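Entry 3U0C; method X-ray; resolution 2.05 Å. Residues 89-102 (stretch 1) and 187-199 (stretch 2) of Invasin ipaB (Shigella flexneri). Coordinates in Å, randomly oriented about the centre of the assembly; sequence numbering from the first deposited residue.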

ATOM      1  N   GLN A  89      17.829  20.605   4.576  1.00 28.54           N
ATOM      2  CA  GLN A  89      17.859  19.514   3.599  1.00 28.64           C
ATOM      3  C   GLN A  89      16.934  18.346   4.010  1.00 28.06           C
ATOM      4  O   GLN A  89      16.116  17.869   3.210  1.00 28.03           O
ATOM      5  N   LYS A  90      17.106  17.875   5.245  1.00 27.92           N
ATOM      6  CA  LYS A  90      16.315  16.776   5.773  1.00 31.91           C
ATOM      7  C   LYS A  90      14.850  17.147   5.761  1.00 33.94           C
ATOM      8  O   LYS A  90      14.040  16.417   5.215  1.00 40.85           O
ATOM      9  N   ASN A  91      14.518  18.281   6.361  1.00 28.17           N
ATOM     10  CA  ASN A  91      13.143  18.742   6.380  1.00 34.25           C
ATOM     11  C   ASN A  91      12.448  18.653   5.019  1.00 32.31           C
ATOM     12  O   ASN A  91      11.336  18.150   4.929  1.00 31.54           O
ATOM     13  N   LEU A  92      13.099  19.150   3.968  1.00 29.62           N
ATOM     14  CA  LEU A  92      12.506  19.142   2.628  1.00 34.31           C
ATOM     15  C   LEU A  92      12.322  17.725   2.090  1.00 33.32           C
ATOM     16  O   LEU A  92      11.319  17.406   1.467  1.00 27.29           O
ATOM     17  N   GLU A  93      13.336  16.908   2.322  1.00 33.71           N
ATOM     18  CA  GLU A  93      13.408  15.546   1.846  1.00 32.81           C
ATOM     19  C   GLU A  93      12.304  14.722   2.501  1.00 30.65           C
ATOM     20  O   GLU A  93      11.568  14.000   1.831  1.00 29.13           O
ATOM     21  N   PHE A  94      12.205  14.852   3.821  1.00 34.04           N
ATOM     22  CA  PHE A  94      11.192  14.168   4.622  1.00 32.99           C
ATOM     23  C   PHE A  94       9.783  14.563   4.203  1.00 32.35           C
ATOM     24  O   PHE A  94       8.891  13.714   4.090  1.00 33.95           O
ATOM     25  N   SER A  95       9.586  15.857   3.992  1.00 26.70           N
ATOM     26  CA  SER A  95       8.292  16.353   3.572  1.00 30.79           C
ATOM     27  C   SER A  95       7.854  15.716   2.253  1.00 33.90           C
ATOM     28  O   SER A  95       6.706  15.287   2.121  1.00 33.52           O
ATOM     29  N   ASP A  96       8.764  15.655   1.284  1.00 30.38           N
ATOM     30  CA  ASP A  96       8.434  15.122  -0.036  1.00 33.13           C
ATOM     31  C   ASP A  96       8.072  13.655   0.074  1.00 31.31           C
ATOM     32  O   ASP A  96       7.091  13.205  -0.503  1.00 30.24           O
ATOM     33  N   LYS A  97       8.882  12.933   0.832  1.00 29.62           N
ATOM     34  CA  LYS A  97       8.754  11.505   1.013  1.00 33.61           C
ATOM     35  C   LYS A  97       7.459  11.134   1.743  1.00 32.89           C
ATOM     36  O   LYS A  97       6.759  10.184   1.359  1.00 31.37           O
ATOM     37  N   ILE A  98       7.168  11.866   2.810  1.00 26.79           N
ATOM     38  CA  ILE A  98       5.910  11.710   3.521  1.00 28.41           C
ATOM     39  C   ILE A  98       4.708  11.910   2.591  1.00 33.27           C
ATOM     40  O   ILE A  98       3.735  11.162   2.668  1.00 29.53           O
ATOM     41  N   ASN A  99       4.785  12.923   1.729  1.00 27.15           N
ATOM     42  CA  ASN A  99       3.709  13.213   0.780  1.00 35.03           C
ATOM     43  C   ASN A  99       3.516  12.066  -0.204  1.00 35.52           C
ATOM     44  O   ASN A  99       2.391  11.676  -0.533  1.00 32.25           O
ATOM     45  N   THR A 100       4.633  11.525  -0.659  1.00 32.57           N
ATOM     46  CA  THR A 100       4.627  10.393  -1.548  1.00 29.93           C
ATOM     47  C   THR A 100       4.045   9.169  -0.842  1.00 31.69           C
ATOM     48  O   THR A 100       3.089   8.550  -1.345  1.00 26.35           O
ATOM     49  N   LEU A 101       4.586   8.838   0.330  1.00 26.44           N
ATOM     50  CA  LEU A 101       4.110   7.664   1.060  1.00 26.27           C
ATOM     51  C   LEU A 101       2.612   7.765   1.311  1.00 27.49           C
ATOM     52  O   LEU A 101       1.888   6.808   1.110  1.00 26.12           O
ATOM     53  N   LEU A 102       2.163   8.946   1.721  1.00 25.42           N
ATOM     54  CA  LEU A 102       0.762   9.190   1.992  1.00 25.26           C
ATOM     55  C   LEU A 102      -0.095   8.909   0.759  1.00 34.65           C
ATOM     56  O   LEU A 102      -1.048   8.138   0.818  1.00 30.26           O
ATOM     57  N   ASP A 187       4.725  -2.679   3.444  1.00 32.12           N
ATOM     58  CA  ASP A 187       5.967  -2.063   2.988  1.00 32.21           C
ATOM     59  C   ASP A 187       5.963  -0.556   3.203  1.00 30.63           C
ATOM     60  O   ASP A 187       7.009   0.039   3.463  1.00 32.84           O
ATOM     61  N   LYS A 188       4.799   0.069   3.058  1.00 27.62           N
ATOM     62  CA  LYS A 188       4.724   1.513   3.225  1.00 27.21           C
ATOM     63  C   LYS A 188       4.958   1.892   4.678  1.00 30.75           C
ATOM     64  O   LYS A 188       5.531   2.944   4.967  1.00 31.69           O
ATOM     65  N   SER A 189       4.554   1.027   5.598  1.00 28.95           N
ATOM     66  CA  SER A 189       4.786   1.314   7.001  1.00 31.10           C
ATOM     67  C   SER A 189       6.261   1.090   7.360  1.00 31.59           C
ATOM     68  O   SER A 189       6.803   1.766   8.225  1.00 35.89           O
ATOM     69  N   MET A 190       6.915   0.162   6.671  1.00 25.98           N
ATOM     70  CA  MET A 190       8.352  -0.034   6.851  1.00 35.61           C
ATOM     71  C   MET A 190       9.143   1.136   6.291  1.00 33.00           C
ATOM     72  O   MET A 190      10.063   1.626   6.941  1.00 34.91           O
ATOM     73  N   GLN A 191       8.797   1.570   5.082  1.00 29.62           N
ATOM     74  CA  GLN A 191       9.455   2.717   4.470  1.00 27.35           C
ATOM     75  C   GLN A 191       9.335   3.939   5.371  1.00 34.83           C
ATOM     76  O   GLN A 191      10.278   4.732   5.473  1.00 30.52           O
ATOM     77  N   LEU A 192       8.174   4.095   6.003  1.00 24.13           N
ATOM     78  CA  LEU A 192       7.931   5.238   6.874  1.00 23.72           C
ATOM     79  C   LEU A 192       8.857   5.218   8.086  1.00 25.04           C
ATOM     80  O   LEU A 192       9.467   6.229   8.416  1.00 23.81           O
ATOM     81  N   GLU A 193       8.943   4.065   8.746  1.00 27.59           N
ATOM     82  CA  GLU A 193       9.879   3.879   9.853  1.00 31.39           C
ATOM     83  C   GLU A 193      11.331   4.179   9.434  1.00 29.60           C
ATOM     84  O   GLU A 193      12.074   4.804  10.168  1.00 27.77           O
ATOM     85  N   LYS A 194      11.722   3.702   8.256  1.00 31.34           N
ATOM     86  CA  LYS A 194      13.057   3.929   7.729  1.00 36.84           C
ATOM     87  C   LYS A 194      13.360   5.425   7.720  1.00 37.35           C
ATOM     88  O   LYS A 194      14.384   5.863   8.225  1.00 34.55           O
ATOM     89  N   GLU A 195      12.448   6.196   7.143  1.00 28.43           N
ATOM     90  CA  GLU A 195      12.591   7.633   7.033  1.00 28.39           C
ATOM     91  C   GLU A 195      12.660   8.325   8.398  1.00 31.28           C
ATOM     92  O   GLU A 195      13.477   9.218   8.612  1.00 34.57           O
ATOM     93  N   ILE A 196      11.806   7.902   9.320  1.00 27.92           N
ATOM     94  CA  ILE A 196      11.796   8.467  10.658  1.00 31.33           C
ATOM     95  C   ILE A 196      13.123   8.193  11.370  1.00 36.98           C
ATOM     96  O   ILE A 196      13.657   9.057  12.051  1.00 34.75           O
ATOM     97  N   ASP A 197      13.652   6.986  11.195  1.00 36.77           N
ATOM     98  CA  ASP A 197      14.855   6.569  11.901  1.00 36.11           C
ATOM     99  C   ASP A 197      16.107   7.259  11.375  1.00 38.90           C
ATOM    100  O   ASP A 197      17.122   7.326  12.064  1.00 45.25           O
ATOM    101  N   SER A 198      16.048   7.772  10.158  1.00 36.73           N
ATOM    102  CA  SER A 198      17.219   8.407   9.594  1.00 35.52           C
ATOM    103  C   SER A 198      17.043   9.918   9.514  1.00 37.65           C
ATOM    104  O   SER A 198      17.832  10.597   8.860  1.00 39.14           O
ATOM    105  N   PHE A 199      16.009  10.444  10.161  1.00 33.79           N
ATOM    106  CA  PHE A 199      15.744  11.874  10.073  1.00 37.97           C
ATOM    107  C   PHE A 199      16.934  12.694  10.591  1.00 36.79           C
ATOM    108  O   PHE A 199      17.460  12.404  11.655  1.00 35.75           O
TER

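The strongest polar interactions gather around the ammonium group of Lys90. Its side chain leaves the helix toward the second stretch, folds through m, m and m at chi1 to chi3, and ends with a t chi4. NZ of Lys90 then reaches OE2 of Glu93, one turn further along the same helix, in a 2.6 Å salt bridge; the t, t side chain of Glu93 carries its carboxylate over to meet it. Gln89 NE2 donates to the other oxygen, Glu93 OE1, at 2.9 Å, so both carboxylate oxygens are engaged.

Lys90 also ties the two stretches together. Ser198 is the first residue to leave helical geometry, and its carbonyl O accepts a weak hydrogen bond from Lys90 NZ at 3.3 Å. Water 1 extends this link: it accepts from Lys90 NZ (2.7 Å), donates to Glu195 O (2.9 Å) and, weakly, to Glu195 OE1 (3.3 Å), and lies 3.1 Å from Ser198 OG, in a hydrogen bond of undecided direction. A lysine suits this place because one ammonium can serve a carboxylate, a carbonyl and a water at once. It also lies near an otherwise unfavourable approach of like charges, Glu93 OE2 to Glu195 OE1 at 4.2 Å.

Further along the antiparallel pair, Lys97 (t, p, t, t) points toward the second helix and gives a weak hydrogen bond from NZ to Gln191 OE1 at 3.3 Å. Gln191, an amide able to accept and donate together, uses NE2 to bind Asp187 OD2 at 2.7 Å. The aliphatic part of Lys97 packs as well, its CG 3.5 Å from OE2 of Glu195, whose m, m side chain also points across.

The apolar packing centres on Phe94. Its CB leaves sideways, but the t rotamer brings the ring nearer the partner. The edge of Phe199, also t at chi1, meets the face of Phe94, with centroids 5.2 Å apart and planes at 71°. The edge of Phe94 approaches Ile196, CZ to CD1 at 3.8 Å, while Asn91 OD1 lies 3.5 Å from CZ at the edge of Phe199. The helix axes come no closer than 10.6 Å, and the ring of Phe94 reaches toward the second helix at Ile196, while Phe199 packs from just past the end of that helix.

Beyond them, Ile98 (m, m) brings CD1 to 3.4 Å from Leu192 CD1, a tight contact between branched aliphatic chains. Buried Leu101 (m, t) places CD2 3.7 Å from Gln191 CB and 3.8 Å from Lys188 CD, using the hydrocarbon parts of polar residues, while its CD1 lies 4.3 Å from Leu192 CB.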

ATOM      1  CB  GLN A  89      19.285  18.978   3.422  1.00 29.08           C
ATOM      2  CG  GLN A  89      19.491  18.055   2.211  1.00 34.82           C
ATOM      3  CD  GLN A  89      18.926  16.632   2.383  1.00 38.58           C
ATOM      4  OE1 GLN A  89      19.257  15.920   3.334  1.00 38.43           O
ATOM      5  NE2 GLN A  89      18.088  16.213   1.442  1.00 41.68           N
ATOM      6  CB  LYS A  90      16.736  16.378   7.187  1.00 32.98           C
ATOM      7  CG  LYS A  90      18.050  15.610   7.249  1.00 43.72           C
ATOM      8  CD  LYS A  90      18.045  14.381   6.327  1.00 46.07           C
ATOM      9  CE  LYS A  90      17.087  13.309   6.811  1.00 43.02           C
ATOM     10  NZ  LYS A  90      17.165  12.088   5.951  1.00 40.68           N
ATOM     11  CB  ASN A  91      13.047  20.164   6.932  1.00 35.09           C
ATOM     12  CG  ASN A  91      12.998  20.202   8.452  1.00 28.62           C
ATOM     13  OD1 ASN A  91      12.324  19.396   9.086  1.00 36.71           O
ATOM     14  ND2 ASN A  91      13.699  21.154   9.038  1.00 26.38           N
ATOM     15  CB  LEU A  92      13.378  19.915   1.644  1.00 36.30           C
ATOM     16  CG  LEU A  92      13.362  21.437   1.701  1.00 35.79           C
ATOM     17  CD1 LEU A  92      14.448  21.999   0.779  1.00 35.30           C
ATOM     18  CD2 LEU A  92      11.984  21.959   1.344  1.00 35.85           C
ATOM     19  CB  GLU A  93      14.783  14.994   2.215  1.00 28.38           C
ATOM     20  CG  GLU A  93      15.070  13.563   1.859  1.00 38.09           C
ATOM     21  CD  GLU A  93      16.284  13.048   2.593  1.00 36.50           C
ATOM     22  OE1 GLU A  93      17.418  13.482   2.259  1.00 40.12           O
ATOM     23  OE2 GLU A  93      16.106  12.245   3.535  1.00 33.40           O
ATOM     24  CB  PHE A  94      11.378  14.524   6.091  1.00 27.81           C
ATOM     25  CG  PHE A  94      10.525  13.718   7.038  1.00 35.08           C
ATOM     26  CD1 PHE A  94      10.932  12.466   7.459  1.00 37.14           C
ATOM     27  CD2 PHE A  94       9.343  14.234   7.543  1.00 32.05           C
ATOM     28  CE1 PHE A  94      10.173  11.744   8.343  1.00 34.99           C
ATOM     29  CE2 PHE A  94       8.584  13.509   8.429  1.00 29.52           C
ATOM     30  CZ  PHE A  94       9.001  12.270   8.828  1.00 25.90           C
ATOM     31  CB  SER A  95       8.314  17.867   3.436  1.00 35.73           C
ATOM     32  OG  SER A  95       7.034  18.354   3.077  1.00 35.80           O
ATOM     33  CB  ASP A  96       9.598  15.297  -1.021  1.00 40.67           C
ATOM     34  CG  ASP A  96       9.797  16.752  -1.453  1.00 53.46           C
ATOM     35  OD1 ASP A  96       8.816  17.539  -1.423  1.00 54.86           O
ATOM     36  OD2 ASP A  96      10.936  17.118  -1.826  1.00 56.61           O
ATOM     37  CB  LYS A  97       9.963  10.989   1.783  1.00 40.12           C
ATOM     38  CG  LYS A  97       9.946   9.503   2.040  1.00 52.19           C
ATOM     39  CD  LYS A  97       9.979   8.746   0.720  1.00 63.13           C
ATOM     40  CE  LYS A  97       9.321   7.374   0.823  1.00 63.27           C
ATOM     41  NZ  LYS A  97       8.900   6.951  -0.533  1.00 65.42           N
ATOM     42  CB  ILE A  98       5.790  12.695   4.693  1.00 29.53           C
ATOM     43  CG1 ILE A  98       6.701  12.277   5.838  1.00 31.82           C
ATOM     44  CG2 ILE A  98       4.354  12.842   5.160  1.00 32.42           C
ATOM     45  CD1 ILE A  98       6.686  10.846   6.143  1.00 36.49           C
ATOM     46  CB  ASN A  99       3.994  14.497   0.012  1.00 27.73           C
ATOM     47  CG  ASN A  99       3.781  15.730   0.856  1.00 45.75           C
ATOM     48  OD1 ASN A  99       3.155  15.667   1.918  1.00 42.85           O
ATOM     49  ND2 ASN A  99       4.301  16.865   0.392  1.00 45.76           N
ATOM     50  CB  THR A 100       6.045  10.134  -2.072  1.00 31.17           C
ATOM     51  OG1 THR A 100       6.441  11.253  -2.865  1.00 36.55           O
ATOM     52  CG2 THR A 100       6.082   8.884  -2.944  1.00 37.62           C
ATOM     53  CB  LEU A 101       4.858   7.457   2.373  1.00 26.06           C
ATOM     54  CG  LEU A 101       6.250   6.823   2.242  1.00 26.39           C
ATOM     55  CD1 LEU A 101       7.121   7.098   3.468  1.00 26.99           C
ATOM     56  CD2 LEU A 101       6.155   5.332   1.960  1.00 26.68           C
ATOM     57  CB  LEU A 102       0.548  10.629   2.445  1.00 25.14           C
ATOM     58  CG  LEU A 102      -0.899  11.088   2.585  1.00 25.11           C
ATOM     59  CD1 LEU A 102      -1.680  10.105   3.435  1.00 28.04           C
ATOM     60  CD2 LEU A 102      -0.981  12.505   3.173  1.00 24.82           C
ATOM     61  CB  ASP A 187       6.266  -2.317   1.511  1.00 28.04           C
ATOM     62  CG  ASP A 187       7.523  -1.570   1.046  1.00 46.56           C
ATOM     63  OD1 ASP A 187       8.631  -2.048   1.363  1.00 51.58           O
ATOM     64  OD2 ASP A 187       7.405  -0.499   0.407  1.00 45.42           O
ATOM     65  CB  LYS A 188       3.411   2.081   2.696  1.00 26.97           C
ATOM     66  CG  LYS A 188       3.244   1.902   1.188  1.00 27.25           C
ATOM     67  CD  LYS A 188       4.500   2.320   0.435  1.00 27.46           C
ATOM     68  CE  LYS A 188       4.403   2.028  -1.045  1.00 42.05           C
ATOM     69  NZ  LYS A 188       4.305   0.550  -1.320  1.00 47.42           N
ATOM     70  CB  SER A 189       3.832   0.524   7.905  1.00 27.68           C
ATOM     71  OG  SER A 189       4.426  -0.664   8.387  1.00 30.71           O
ATOM     72  CB  MET A 190       8.833  -1.320   6.181  1.00 40.16           C
ATOM     73  CG  MET A 190       8.367  -2.582   6.876  1.00 48.76           C
ATOM     74  SD  MET A 190       8.639  -4.056   5.880  1.00 83.12           S
ATOM     75  CE  MET A 190       6.980  -4.488   5.375  1.00 62.53           C
ATOM     76  CB  GLN A 191       8.861   3.057   3.109  1.00 34.83           C
ATOM     77  CG  GLN A 191       9.142   2.063   1.981  1.00 39.92           C
ATOM     78  CD  GLN A 191       8.903   2.694   0.620  1.00 37.87           C
ATOM     79  OE1 GLN A 191       9.306   3.826   0.382  1.00 42.76           O
ATOM     80  NE2 GLN A 191       8.238   1.978  -0.266  1.00 42.03           N
ATOM     81  CB  LEU A 192       6.475   5.313   7.330  1.00 23.41           C
ATOM     82  CG  LEU A 192       6.155   6.475   8.282  1.00 25.84           C
ATOM     83  CD1 LEU A 192       6.610   7.810   7.702  1.00 23.18           C
ATOM     84  CD2 LEU A 192       4.677   6.513   8.613  1.00 22.73           C
ATOM     85  CB  GLU A 193       9.781   2.459  10.410  1.00 35.48           C
ATOM     86  CG  GLU A 193      10.519   2.242  11.720  1.00 37.16           C
ATOM     87  CD  GLU A 193      10.079   0.974  12.436  1.00 44.94           C
ATOM     88  OE1 GLU A 193       9.644   0.015  11.747  1.00 52.28           O
ATOM     89  OE2 GLU A 193      10.148   0.933  13.688  1.00 39.05           O
ATOM     90  CB  LYS A 194      13.173   3.370   6.312  1.00 42.83           C
ATOM     91  CG  LYS A 194      14.601   3.101   5.824  1.00 51.98           C
ATOM     92  CD  LYS A 194      14.626   2.786   4.316  1.00 53.80           C
ATOM     93  CE  LYS A 194      16.056   2.867   3.745  1.00 58.56           C
ATOM     94  NZ  LYS A 194      16.175   2.657   2.252  1.00 54.49           N
ATOM     95  CB  GLU A 195      11.458   8.213   6.187  1.00 32.54           C
ATOM     96  CG  GLU A 195      11.457   7.724   4.728  1.00 44.70           C
ATOM     97  CD  GLU A 195      12.670   8.231   3.942  1.00 48.33           C
ATOM     98  OE1 GLU A 195      13.390   9.121   4.454  1.00 41.36           O
ATOM     99  OE2 GLU A 195      12.901   7.740   2.815  1.00 49.68           O
ATOM    100  CB  ILE A 196      10.640   7.906  11.513  1.00 29.61           C
ATOM    101  CG1 ILE A 196       9.293   8.445  11.021  1.00 25.24           C
ATOM    102  CG2 ILE A 196      10.857   8.260  12.985  1.00 28.65           C
ATOM    103  CD1 ILE A 196       8.856   9.729  11.693  1.00 31.34           C
ATOM    104  CB  ASP A 197      15.041   5.056  11.810  1.00 38.62           C
ATOM    105  CG  ASP A 197      14.092   4.289  12.713  1.00 36.71           C
ATOM    106  OD1 ASP A 197      13.465   4.897  13.603  1.00 38.58           O
ATOM    107  OD2 ASP A 197      13.986   3.063  12.529  1.00 43.24           O
ATOM    108  CB  SER A 198      17.513   7.837   8.211  1.00 34.19           C
ATOM    109  OG  SER A 198      16.742   8.495   7.230  1.00 42.64           O
ATOM    110  CB  PHE A 199      14.465  12.267  10.817  1.00 28.88           C
ATOM    111  CG  PHE A 199      14.109  13.721  10.664  1.00 36.09           C
ATOM    112  CD1 PHE A 199      13.647  14.204   9.458  1.00 30.06           C
ATOM    113  CD2 PHE A 199      14.267  14.607  11.719  1.00 35.79           C
ATOM    114  CE1 PHE A 199      13.329  15.527   9.306  1.00 32.50           C
ATOM    115  CE2 PHE A 199      13.956  15.944  11.572  1.00 32.00           C
ATOM    116  CZ  PHE A 199      13.482  16.402  10.363  1.00 31.14           C
TER
HETATM  117  O   HOH W   1      14.911  10.903   6.779  0.97 45.44           O